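Local structure of Bcl-2-like protein FPV039 (Fowlpox virus, 5TZP) at residues 35-40 with 45-50; 21-26 with 138-143; 66-71 with 99-104; 79-84 with 88-93. The protein inhibits host apoptosis by sequestering and inactivating several proapoptotic BCL-2 proteins, including BAK1 and BAX. All blocks are in the same frame, centred on the assembly; numbering follows the deposited sequence. Where two conformers were deposited one is given.

Contact 1. Residues 35-40 with 45-50; sequences PRKSFV and SYDVLK
R36 meets Y46 at the phenol end: the side-chain CB of R36 lies 3.6 Å from Y46 OH. That hydroxyl is hydrogen-bonded to E29 of helix 14-32, and the same carboxylate oxygen takes the backbone N of R36, so one glutamate oxygen serves both parts of the contact. Beyond CB the arginine folds back on itself, with bends at chi2 and chi3. Its guanidinium comes to lie over a face of the F39 ring in its own segment, while NH2 bonds N25.

K37 makes two kinds of contact. Its CA sits over the face of the Y46 ring, 4.1 Å from the centroid and 26° off the normal, in a CH-pi contact, and its CB presses on Y46 CD2 at 3.5 Å. In the Bcl-2 bundle this is the connection from helix 14-32 to helix 43-68, and the tyrosine of the later helix reaches out to meet the link that precedes it. With CG set between the backbone N and the carbonyl carbon (chi1 76°) and a further bend at chi3, the lysine turns past the ring. NZ then reaches D47 OD2 at 2.6 Å, a short salt bridge made on the syn side of the carboxylate, 20° out of its plane.

F39 N bonds R36 O at 3.0 Å in the short 3-10 turn that swings the chain round to V40. There CG2 meets Y46 CB at 3.8 Å and CG1 comes within 4.1 Å of Y46 CD1; the two side chains cross at about a right angle, and V40 also touches N21 of helix 14-32.

Contact 2. Residues 21-26 with 138-143; sequences NMIQNY and DYWNGI. With SO4 (sulfate ion), chain O.
One residue before M22, the methionine that lies on W140, the carbonyl oxygen N21 O is gripped twice from N25. The backbone N of N25 gives the usual helical bond at 3.1 Å, and N25 ND2 adds a second at 2.9 Å from the opposite face of the carbonyl plane. The same turn also carries Q24, whose NE2 bonds a sulfate oxygen, O3, as well as D115.

Against this helix W140 inserts its indole from the 3-10 turn at 140-143. M22 CG stands over one face, 3.6 Å from the centroid of the six-membered ring, a CH-pi contact. Its chain then doubles back through bends at chi2 and chi3 (72° and 86°), which carries the end methyl CE across to W140 CG at 3.6 Å. M22 SD stands 4.6 Å from the centroid of the five-membered ring, close to its normal, a Met-aromatic contact. I23 crosses the indole at about a right angle, CG1 reaching W140 CH2 at 3.7 Å, while F134 meets the same indole edge-to-face.

Chemically the interface is apolar and buried. The indole N-H bonds the backbone carbonyl of I18, so the tryptophan's polar group is satisfied by the very helix on which its hydrocarbon surface rests.

Contact 3. Residues 66-71 with 99-104; sequences IIISRN and AYYSKK. With EDO (1,2-ethanediol), chain D; EDO (1,2-ethanediol), chain I; EDO (1,2-ethanediol), chain C.
I68 is the side chain that reaches across to Y100 and Y101, its CB directed at helix 88-105. From CB, the CG2 methyl comes within 4.2 Å of Y101 CD1. The longer branch starts at CG1, which approaches the edge of the same ring at 4.1 Å from Y101 CD1. CD1 goes furthest: with chi2 extended (171°), it lies between the two tyrosines, 3.8 Å from Y100 CD2 in the plane of that ring and 3.9 Å from the backbone CA of Y101.

No hydrogen bond joins the two segments; the polar ends of the tyrosines look elsewhere. Y100 OH bonds D65, and Y101 OH shares a hydrogen bond with a bound ethanediol. Away from the tyrosines, R70 NH1 bonds O1 of a second ethanediol at 2.8 Å and NH2 its O2; both molecules probably come from the crystallisation liquor.

The contact thus joins the C-terminal end of helix 43-68 to the last turns of helix 88-105 in this all-helical bundle. I68 also touches F97, one turn earlier on helix 88-105, and I67 packs on an apolar side chain of the bound BH3 peptide. Y100 reaches Y30 of helix 14-32, and Y101 meets I118 of helix 115-136.

Contact 4. Residues 79-84 with 88-93; sequences TQVLED and WGRIIT. With SO4 (sulfate ion), chain N.
V81 and R90 run past each other in opposite directions, each side chain lying along the other. V81 CG1 touches the start of the arginine, 3.9 Å from R90 CB and 4.1 Å from R90 CG. Because both chi2 and chi3 of the arginine are extended, it carries on past the valine methyl to the backbone beyond, where NH1 gives a hydrogen bond to V81 O at 2.9 Å. The donor stands nearly along the C=O axis, although the N-H...O angle is a bent 131° and the oxygen is tilted 18° from the guanidinium plane.

The two residues belong to BH1, and R90 closes its Asn-Trp-Gly-Arg sequence. Helix 74-81 ends at V81, so this carbonyl lies at a helix C-terminus, where the helix dipole would probably strengthen its hold on a positive charge. Helix 88-105 starts close by: R90 N bonds the side chain of N87. In the first turn, G89 O takes both T93 N at 2.9 Å and T93 OG1 at 2.8 Å, from opposite faces of its plane.

R90 NE makes a salt bridge with an acidic side chain of the bound BH3 peptide, the ion pair familiar from Bcl-2 grooves. The chemistry suggests a division of labour within one guanidinium: NH1 ties it to the end of the neighbouring helix, a grip that probably helps to position NE for the peptide's charge.

Contacts 1 and 2 form one neighbourhood, their centres about 8 Å apart, where V48 CG1 meets I143 O at 3.4 Å and helices 14-32 and 43-68 pack with the C-terminal turn. Contact 3 lies across the chain's centre, about 23 Å from contact 1 between centres, although both draw on helix 43-68. Contacts 3 and 4 share helix 88-105, with centres about 17 Å apart. Along the chain, contact 2 spans all the others; contact 1 closes first, and contact 4 falls within the span of contact 3. W88 touches W140, linking contact 4 to contact 2. Contact 2 joins the first helix, 14-32, to the turn after helix 115-136, while contacts 3 and 4 frame helices that receive the BH3 peptide.

Contact 1. Residues 35-40 with 45-50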
# COMPACT_ATOMS: atom_id res chain seq x y z
N PRO A 35 -16.00 -0.15 8.48
CA PRO A 35 -15.17 1.03 8.70
C PRO A 35 -14.11 0.78 9.77
O PRO A 35 -14.41 0.30 10.87
CB PRO A 35 -16.19 2.09 9.20
CG PRO A 35 -17.30 1.36 9.68
CD PRO A 35 -17.41 0.07 8.83
N ARG A 36 -12.86 1.11 9.44
CA ARG A 36 -11.79 0.91 10.40
C ARG A 36 -11.14 2.21 10.86
O ARG A 36 -10.18 2.17 11.64
CB ARG A 36 -10.73 -0.07 9.85
CG ARG A 36 -11.26 -1.46 9.57
CD ARG A 36 -11.65 -2.30 10.75
NE ARG A 36 -10.50 -2.48 11.63
CZ ARG A 36 -10.48 -3.26 12.68
NH1 ARG A 36 -11.59 -3.92 13.03
NH2 ARG A 36 -9.37 -3.35 13.38
N LYS A 37 -11.60 3.40 10.39
CA LYS A 37 -11.00 4.67 10.80
C LYS A 37 -10.95 4.85 12.32
O LYS A 37 -10.02 5.49 12.80
CB LYS A 37 -11.65 5.87 10.09
CG LYS A 37 -12.97 6.24 10.63
CD LYS A 37 -13.65 7.38 9.83
CE LYS A 37 -12.95 8.63 9.85
NZ LYS A 37 -13.78 9.69 9.05
N SER A 38 -11.88 4.31 13.07
CA SER A 38 -11.83 4.53 14.52
C SER A 38 -10.78 3.70 15.24
O SER A 38 -10.52 3.95 16.45
CB SER A 38 -13.22 4.27 15.09
OG SER A 38 -13.45 2.91 15.18
N PHE A 39 -10.09 2.83 14.53
CA PHE A 39 -9.07 2.03 15.13
C PHE A 39 -7.69 2.58 14.93
O PHE A 39 -6.73 1.97 15.38
CB PHE A 39 -9.14 0.57 14.64
CG PHE A 39 -10.42 -0.09 15.00
CD1 PHE A 39 -10.66 -0.56 16.29
CD2 PHE A 39 -11.46 -0.17 14.11
CE1 PHE A 39 -11.84 -1.14 16.64
CE2 PHE A 39 -12.65 -0.75 14.45
CZ PHE A 39 -12.85 -1.24 15.73
N VAL A 40 -7.55 3.68 14.22
CA VAL A 40 -6.25 4.33 14.00
C VAL A 40 -6.17 5.64 14.75
O VAL A 40 -7.18 6.22 15.11
CB VAL A 40 -5.95 4.52 12.49
CG1 VAL A 40 -6.04 3.23 11.72
CG2 VAL A 40 -6.84 5.55 11.88
N SER A 45 -5.66 11.41 8.14
CA SER A 45 -4.77 10.83 7.15
C SER A 45 -5.27 9.46 6.66
O SER A 45 -5.06 9.15 5.48
CB SER A 45 -3.37 10.68 7.72
OG SER A 45 -2.82 11.96 8.08
N TYR A 46 -5.93 8.70 7.53
CA TYR A 46 -6.55 7.44 7.10
C TYR A 46 -7.53 7.72 6.00
O TYR A 46 -7.55 6.99 4.98
CB TYR A 46 -7.24 6.78 8.30
CG TYR A 46 -7.89 5.47 7.97
CD1 TYR A 46 -7.17 4.29 7.93
CD2 TYR A 46 -9.21 5.44 7.56
CE1 TYR A 46 -7.79 3.08 7.63
CE2 TYR A 46 -9.82 4.22 7.19
CZ TYR A 46 -9.09 3.07 7.26
OH TYR A 46 -9.59 1.81 6.97
N ASP A 47 -8.39 8.72 6.15
CA ASP A 47 -9.39 8.99 5.11
C ASP A 47 -8.73 9.42 3.82
O ASP A 47 -9.20 9.05 2.74
CB ASP A 47 -10.37 10.04 5.60
CG ASP A 47 -11.51 9.48 6.47
OD1 ASP A 47 -11.66 8.23 6.47
OD2 ASP A 47 -12.26 10.35 7.03
N VAL A 48 -7.61 10.14 3.90
CA VAL A 48 -6.86 10.47 2.68
C VAL A 48 -6.31 9.21 2.01
O VAL A 48 -6.43 9.04 0.78
CB VAL A 48 -5.74 11.49 2.96
CG1 VAL A 48 -4.91 11.72 1.68
CG2 VAL A 48 -6.28 12.82 3.44
N LEU A 49 -5.68 8.34 2.79
CA LEU A 49 -5.17 7.07 2.29
C LEU A 49 -6.28 6.29 1.60
O LEU A 49 -6.10 5.76 0.48
CB LEU A 49 -4.54 6.29 3.45
CG LEU A 49 -4.00 4.89 3.04
CD1 LEU A 49 -2.86 4.94 2.08
CD2 LEU A 49 -3.61 4.11 4.28
N LYS A 50 -7.41 6.13 2.27
CA LYS A 50 -8.51 5.34 1.74
C LYS A 50 -8.97 5.89 0.42
O LYS A 50 -9.20 5.17 -0.57
CB LYS A 50 -9.62 5.33 2.81
CG LYS A 50 -10.90 4.79 2.34
CD LYS A 50 -11.94 4.66 3.57
CE LYS A 50 -13.38 4.66 3.15
NZ LYS A 50 -14.20 4.56 4.39

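Contact 2. Residues 21-26 with 138-143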
# COMPACT_ATOMS: atom_id res chain seq x y z
N ASN A 21 -0.18 -0.17 11.92
CA ASN A 21 -1.59 -0.08 12.31
C ASN A 21 -2.43 0.62 11.24
O ASN A 21 -3.57 0.26 11.01
CB ASN A 21 -1.68 0.63 13.66
CG ASN A 21 -3.05 0.64 14.22
OD1 ASN A 21 -3.68 1.68 14.23
ND2 ASN A 21 -3.54 -0.51 14.69
N MET A 22 -1.88 1.65 10.58
CA MET A 22 -2.58 2.32 9.50
C MET A 22 -2.78 1.40 8.32
O MET A 22 -3.89 1.25 7.80
CB MET A 22 -1.74 3.51 9.09
CG MET A 22 -2.38 4.33 8.00
SD MET A 22 -3.81 5.30 8.52
CE MET A 22 -3.06 6.79 9.13
N ILE A 23 -1.71 0.75 7.87
CA ILE A 23 -1.77 -0.11 6.70
C ILE A 23 -2.72 -1.28 6.93
O ILE A 23 -3.59 -1.60 6.09
CB ILE A 23 -0.36 -0.60 6.37
CG1 ILE A 23 0.53 0.56 5.93
CG2 ILE A 23 -0.45 -1.69 5.27
CD1 ILE A 23 2.01 0.29 5.96
N GLN A 24 -2.55 -1.98 8.05
CA GLN A 24 -3.35 -3.18 8.31
C GLN A 24 -4.82 -2.85 8.49
O GLN A 24 -5.69 -3.53 7.95
CB GLN A 24 -2.80 -3.94 9.50
CG GLN A 24 -3.38 -5.35 9.61
CD GLN A 24 -2.67 -6.26 10.53
OE1 GLN A 24 -1.79 -5.84 11.27
NE2 GLN A 24 -3.10 -7.49 10.60
N ASN A 25 -5.15 -1.74 9.19
CA ASN A 25 -6.57 -1.35 9.29
C ASN A 25 -7.15 -1.04 7.92
O ASN A 25 -8.30 -1.42 7.67
CB ASN A 25 -6.74 -0.22 10.29
CG ASN A 25 -6.87 -0.77 11.67
OD1 ASN A 25 -7.85 -1.40 11.98
ND2 ASN A 25 -5.88 -0.51 12.51
N TYR A 26 -6.42 -0.36 7.02
CA TYR A 26 -6.96 -0.10 5.68
C TYR A 26 -7.23 -1.42 4.96
O TYR A 26 -8.29 -1.62 4.36
CB TYR A 26 -6.05 0.83 4.86
CG TYR A 26 -6.59 0.95 3.46
CD1 TYR A 26 -7.80 1.54 3.23
CD2 TYR A 26 -5.98 0.31 2.44
CE1 TYR A 26 -8.38 1.55 1.93
CE2 TYR A 26 -6.57 0.30 1.17
CZ TYR A 26 -7.73 0.89 0.97
OH TYR A 26 -8.35 0.84 -0.27
N ASP A 138 6.37 13.61 9.47
CA ASP A 138 5.40 13.51 10.60
C ASP A 138 4.48 12.30 10.40
O ASP A 138 3.26 12.39 10.49
CB ASP A 138 4.62 14.82 10.84
CG ASP A 138 3.76 14.80 12.08
OD1 ASP A 138 4.05 14.02 13.05
OD2 ASP A 138 2.74 15.54 12.01
N TYR A 139 5.12 11.17 10.10
CA TYR A 139 4.45 9.89 9.92
C TYR A 139 3.45 10.05 8.78
O TYR A 139 3.80 10.49 7.68
CB TYR A 139 3.87 9.41 11.27
CG TYR A 139 4.85 9.47 12.38
CD1 TYR A 139 5.79 8.46 12.57
CD2 TYR A 139 4.96 10.58 13.15
CE1 TYR A 139 6.71 8.52 13.62
CE2 TYR A 139 5.89 10.65 14.17
CZ TYR A 139 6.76 9.62 14.36
OH TYR A 139 7.65 9.77 15.43
N TRP A 140 2.19 9.71 8.98
CA TRP A 140 1.19 9.73 7.91
C TRP A 140 0.74 11.15 7.57
O TRP A 140 0.13 11.33 6.53
CB TRP A 140 -0.02 8.84 8.23
CG TRP A 140 0.36 7.41 8.40
CD1 TRP A 140 0.61 6.80 9.58
CD2 TRP A 140 0.56 6.50 7.35
NE1 TRP A 140 0.95 5.47 9.29
CE2 TRP A 140 0.94 5.28 7.94
CE3 TRP A 140 0.45 6.58 5.96
CZ2 TRP A 140 1.19 4.12 7.16
CZ3 TRP A 140 0.65 5.45 5.21
CH2 TRP A 140 1.07 4.25 5.80
N ASN A 141 1.12 12.16 8.37
CA ASN A 141 0.68 13.52 8.06
C ASN A 141 1.09 13.91 6.66
O ASN A 141 0.38 14.69 5.99
CB ASN A 141 1.26 14.49 9.12
CG ASN A 141 0.57 15.80 9.05
OD1 ASN A 141 1.10 16.77 8.44
ND2 ASN A 141 -0.55 15.87 9.65
N GLY A 142 2.25 13.43 6.18
CA GLY A 142 2.71 13.86 4.87
C GLY A 142 1.82 13.44 3.72
O GLY A 142 1.88 14.06 2.65
N ILE A 143 0.96 12.44 3.95
CA ILE A 143 0.04 11.99 2.91
C ILE A 143 -1.04 13.03 2.63
O ILE A 143 -1.73 12.95 1.62
CB ILE A 143 -0.58 10.65 3.26
CG1 ILE A 143 -0.95 9.90 1.97
CG2 ILE A 143 -1.81 10.82 4.15
CD1 ILE A 143 -1.42 8.43 2.26
S SO4 O . -2.20 -10.71 12.30
O1 SO4 O . -2.51 -11.92 11.50
O2 SO4 O . -2.32 -11.01 13.76
O3 SO4 O . -3.17 -9.73 11.87
O4 SO4 O . -0.83 -10.23 12.04

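Contact 3. Residues 66-71 with 99-104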
# COMPACT_ATOMS: atom_id res chain seq x y z
N ILE A 66 -4.07 -8.33 -14.59
CA ILE A 66 -3.06 -9.04 -15.38
C ILE A 66 -1.83 -9.37 -14.51
O ILE A 66 -1.35 -10.51 -14.53
CB ILE A 66 -2.70 -8.25 -16.61
CG1 ILE A 66 -3.93 -8.14 -17.53
CG2 ILE A 66 -1.51 -8.94 -17.32
CD1 ILE A 66 -3.68 -7.33 -18.78
N ILE A 67 -1.39 -8.41 -13.72
CA ILE A 67 -0.21 -8.62 -12.87
C ILE A 67 -0.44 -9.81 -11.95
O ILE A 67 0.39 -10.71 -11.80
CB ILE A 67 0.09 -7.32 -12.10
CG1 ILE A 67 0.71 -6.26 -13.00
CG2 ILE A 67 1.01 -7.65 -10.89
CD1 ILE A 67 0.73 -4.91 -12.47
N ILE A 68 -1.61 -9.85 -11.32
CA ILE A 68 -1.85 -10.90 -10.33
C ILE A 68 -2.09 -12.28 -10.94
O ILE A 68 -2.08 -13.31 -10.17
CB ILE A 68 -3.09 -10.43 -9.49
CG1 ILE A 68 -2.67 -9.18 -8.68
CG2 ILE A 68 -3.58 -11.50 -8.51
CD1 ILE A 68 -3.77 -8.44 -7.99
N SER A 69 -2.36 -12.34 -12.26
CA SER A 69 -2.57 -13.65 -12.88
C SER A 69 -1.30 -14.48 -13.07
O SER A 69 -1.35 -15.68 -13.40
CB SER A 69 -3.30 -13.44 -14.18
OG SER A 69 -2.42 -12.97 -15.18
N ARG A 70 -0.18 -13.91 -12.74
CA ARG A 70 1.11 -14.59 -12.94
C ARG A 70 1.65 -15.13 -11.62
O ARG A 70 1.08 -15.01 -10.54
CB ARG A 70 2.01 -13.49 -13.53
CG ARG A 70 1.45 -12.80 -14.78
CD ARG A 70 2.56 -12.24 -15.61
NE ARG A 70 2.14 -11.41 -16.76
CZ ARG A 70 2.12 -10.06 -16.78
NH1 ARG A 70 2.42 -9.34 -15.69
NH2 ARG A 70 1.81 -9.44 -17.94
N ASN A 71 2.81 -15.79 -11.68
CA ASN A 71 3.31 -16.50 -10.48
C ASN A 71 4.12 -15.55 -9.58
O ASN A 71 5.36 -15.53 -9.64
CB ASN A 71 4.14 -17.71 -10.92
CG ASN A 71 4.54 -18.65 -9.77
OD1 ASN A 71 3.83 -18.75 -8.77
ND2 ASN A 71 5.62 -19.34 -9.94
N ALA A 99 -3.81 -4.20 -1.07
CA ALA A 99 -5.19 -4.41 -0.64
C ALA A 99 -5.97 -5.17 -1.69
O ALA A 99 -6.68 -6.14 -1.40
CB ALA A 99 -5.85 -3.08 -0.30
N TYR A 100 -5.89 -4.71 -2.94
CA TYR A 100 -6.59 -5.34 -4.04
C TYR A 100 -6.19 -6.82 -4.15
O TYR A 100 -7.05 -7.72 -4.28
CB TYR A 100 -6.23 -4.57 -5.32
CG TYR A 100 -7.00 -4.97 -6.54
CD1 TYR A 100 -8.30 -4.51 -6.78
CD2 TYR A 100 -6.52 -5.92 -7.44
CE1 TYR A 100 -9.04 -4.91 -7.83
CE2 TYR A 100 -7.26 -6.33 -8.54
CZ TYR A 100 -8.52 -5.81 -8.72
OH TYR A 100 -9.27 -6.24 -9.79
N TYR A 101 -4.88 -7.08 -4.07
CA TYR A 101 -4.31 -8.41 -4.12
C TYR A 101 -4.85 -9.27 -2.98
O TYR A 101 -5.26 -10.43 -3.21
CB TYR A 101 -2.77 -8.27 -4.08
CG TYR A 101 -2.00 -9.54 -3.87
CD1 TYR A 101 -1.81 -10.44 -4.89
CD2 TYR A 101 -1.50 -9.88 -2.65
CE1 TYR A 101 -1.11 -11.61 -4.69
CE2 TYR A 101 -0.81 -11.05 -2.44
CZ TYR A 101 -0.62 -11.89 -3.49
OH TYR A 101 0.07 -13.08 -3.29
N SER A 102 -4.80 -8.74 -1.76
CA SER A 102 -5.25 -9.49 -0.57
C SER A 102 -6.65 -10.04 -0.76
O SER A 102 -6.94 -11.21 -0.44
CB SER A 102 -5.21 -8.55 0.63
OG SER A 102 -5.74 -9.07 1.86
N LYS A 103 -7.56 -9.23 -1.30
CA LYS A 103 -8.92 -9.68 -1.49
C LYS A 103 -8.99 -10.75 -2.57
O LYS A 103 -9.76 -11.70 -2.48
CB LYS A 103 -9.81 -8.48 -1.78
CG LYS A 103 -11.27 -8.83 -1.85
CD LYS A 103 -12.12 -7.57 -2.03
CE LYS A 103 -13.63 -7.92 -2.16
NZ LYS A 103 -14.24 -8.52 -0.93
N LYS A 104 -8.18 -10.63 -3.62
CA LYS A 104 -8.18 -11.62 -4.67
C LYS A 104 -7.66 -12.97 -4.23
O LYS A 104 -8.07 -13.99 -4.79
CB LYS A 104 -7.35 -11.16 -5.87
CG LYS A 104 -7.91 -9.95 -6.65
CD LYS A 104 -9.27 -10.20 -7.23
CE LYS A 104 -9.70 -9.00 -8.01
NZ LYS A 104 -11.15 -9.16 -8.46
C1 EDO D . 0.80 -5.89 -16.48
O1 EDO D . 2.10 -6.57 -16.25
C2 EDO D . 0.30 -5.85 -17.92
O2 EDO D . 0.83 -7.00 -18.71
C1 EDO I . 3.15 -17.80 -14.76
O1 EDO I . 1.84 -17.29 -14.87
C2 EDO I . 4.02 -16.66 -15.07
O2 EDO I . 4.59 -15.99 -13.91
C1 EDO C . 3.35 -14.18 -2.04
O1 EDO C . 2.76 -13.34 -3.00
C2 EDO C . 3.35 -15.62 -2.40
O2 EDO C . 4.36 -15.66 -3.46

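Contact 4. Residues 79-84 with 88-93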
# COMPACT_ATOMS: atom_id res chain seq x y z
N THR A 79 9.18 -4.60 -2.53
CA THR A 79 10.57 -4.19 -2.39
C THR A 79 11.10 -3.59 -3.70
O THR A 79 11.91 -2.67 -3.65
CB THR A 79 11.43 -5.33 -1.80
OG1 THR A 79 11.40 -6.43 -2.64
CG2 THR A 79 10.96 -5.69 -0.45
N GLN A 80 10.65 -4.08 -4.85
CA GLN A 80 11.08 -3.45 -6.10
C GLN A 80 10.69 -1.98 -6.11
O GLN A 80 11.53 -1.13 -6.51
CB GLN A 80 10.47 -4.18 -7.28
CG GLN A 80 11.19 -5.52 -7.62
CD GLN A 80 10.42 -6.32 -8.71
OE1 GLN A 80 9.20 -6.14 -8.95
NE2 GLN A 80 11.08 -7.29 -9.26
N VAL A 81 9.44 -1.67 -5.75
CA VAL A 81 8.99 -0.28 -5.85
C VAL A 81 9.90 0.63 -5.04
O VAL A 81 10.22 1.75 -5.46
CB VAL A 81 7.54 -0.17 -5.42
CG1 VAL A 81 7.09 1.30 -5.40
CG2 VAL A 81 6.58 -0.99 -6.27
N LEU A 82 10.27 0.19 -3.84
CA LEU A 82 11.02 1.00 -2.87
C LEU A 82 12.51 0.77 -2.87
O LEU A 82 13.18 1.25 -1.95
CB LEU A 82 10.46 0.71 -1.49
CG LEU A 82 9.02 1.07 -1.35
CD1 LEU A 82 8.54 0.70 0.01
CD2 LEU A 82 8.75 2.54 -1.58
N GLU A 83 13.09 0.11 -3.88
CA GLU A 83 14.50 -0.21 -3.79
C GLU A 83 15.38 1.02 -3.73
O GLU A 83 16.40 1.04 -3.01
CB GLU A 83 14.95 -1.08 -4.98
CG GLU A 83 16.40 -1.58 -4.82
CD GLU A 83 16.81 -2.60 -5.84
OE1 GLU A 83 15.94 -3.02 -6.67
OE2 GLU A 83 18.02 -2.98 -5.78
N ASP A 84 15.03 2.06 -4.51
CA ASP A 84 15.90 3.23 -4.68
C ASP A 84 15.31 4.52 -4.18
O ASP A 84 16.09 5.45 -3.93
CB ASP A 84 16.24 3.52 -6.17
CG ASP A 84 17.02 2.43 -6.82
OD1 ASP A 84 17.62 1.55 -6.11
OD2 ASP A 84 17.06 2.44 -8.08
N TRP A 88 5.06 9.51 -1.63
CA TRP A 88 3.73 9.14 -1.18
C TRP A 88 2.94 8.47 -2.28
O TRP A 88 2.14 7.55 -1.99
CB TRP A 88 2.96 10.34 -0.61
CG TRP A 88 3.42 10.65 0.75
CD1 TRP A 88 4.14 11.80 1.14
CD2 TRP A 88 3.21 9.89 1.94
NE1 TRP A 88 4.39 11.70 2.46
CE2 TRP A 88 3.85 10.56 3.01
CE3 TRP A 88 2.57 8.68 2.20
CZ2 TRP A 88 3.83 10.07 4.29
CZ3 TRP A 88 2.58 8.20 3.50
CH2 TRP A 88 3.19 8.90 4.51
N GLY A 89 3.09 8.83 -3.55
CA GLY A 89 2.39 8.10 -4.60
C GLY A 89 2.77 6.64 -4.66
O GLY A 89 1.92 5.79 -4.94
N ARG A 90 4.05 6.36 -4.47
CA ARG A 90 4.55 4.99 -4.44
C ARG A 90 3.94 4.22 -3.27
O ARG A 90 3.56 3.05 -3.40
CB ARG A 90 6.07 4.93 -4.42
CG ARG A 90 6.65 5.33 -5.82
CD ARG A 90 8.12 5.34 -5.80
NE ARG A 90 8.67 5.75 -7.10
CZ ARG A 90 9.75 5.19 -7.63
NH1 ARG A 90 10.35 4.13 -7.10
NH2 ARG A 90 10.06 5.60 -8.86
N ILE A 91 3.94 4.85 -2.09
CA ILE A 91 3.35 4.23 -0.88
C ILE A 91 1.89 3.93 -1.13
O ILE A 91 1.42 2.83 -0.83
CB ILE A 91 3.58 5.13 0.36
CG1 ILE A 91 5.05 5.13 0.71
CG2 ILE A 91 2.73 4.64 1.54
CD1 ILE A 91 5.39 6.24 1.78
N ILE A 92 1.15 4.89 -1.63
CA ILE A 92 -0.28 4.72 -1.89
C ILE A 92 -0.47 3.60 -2.90
O ILE A 92 -1.35 2.73 -2.72
CB ILE A 92 -0.90 6.01 -2.43
CG1 ILE A 92 -0.98 7.01 -1.25
CG2 ILE A 92 -2.24 5.77 -3.10
CD1 ILE A 92 -1.09 8.50 -1.74
N THR A 93 0.33 3.56 -3.95
CA THR A 93 0.15 2.55 -4.97
C THR A 93 0.46 1.15 -4.42
O THR A 93 -0.26 0.19 -4.71
CB THR A 93 1.01 2.84 -6.20
OG1 THR A 93 0.57 4.09 -6.76
CG2 THR A 93 0.87 1.82 -7.25
S SO4 N . 9.81 -9.41 -12.34
O1 SO4 N . 9.34 -10.72 -11.87
O2 SO4 N . 9.81 -9.22 -13.82
O3 SO4 N . 11.21 -9.35 -11.88
O4 SO4 N . 8.91 -8.37 -11.73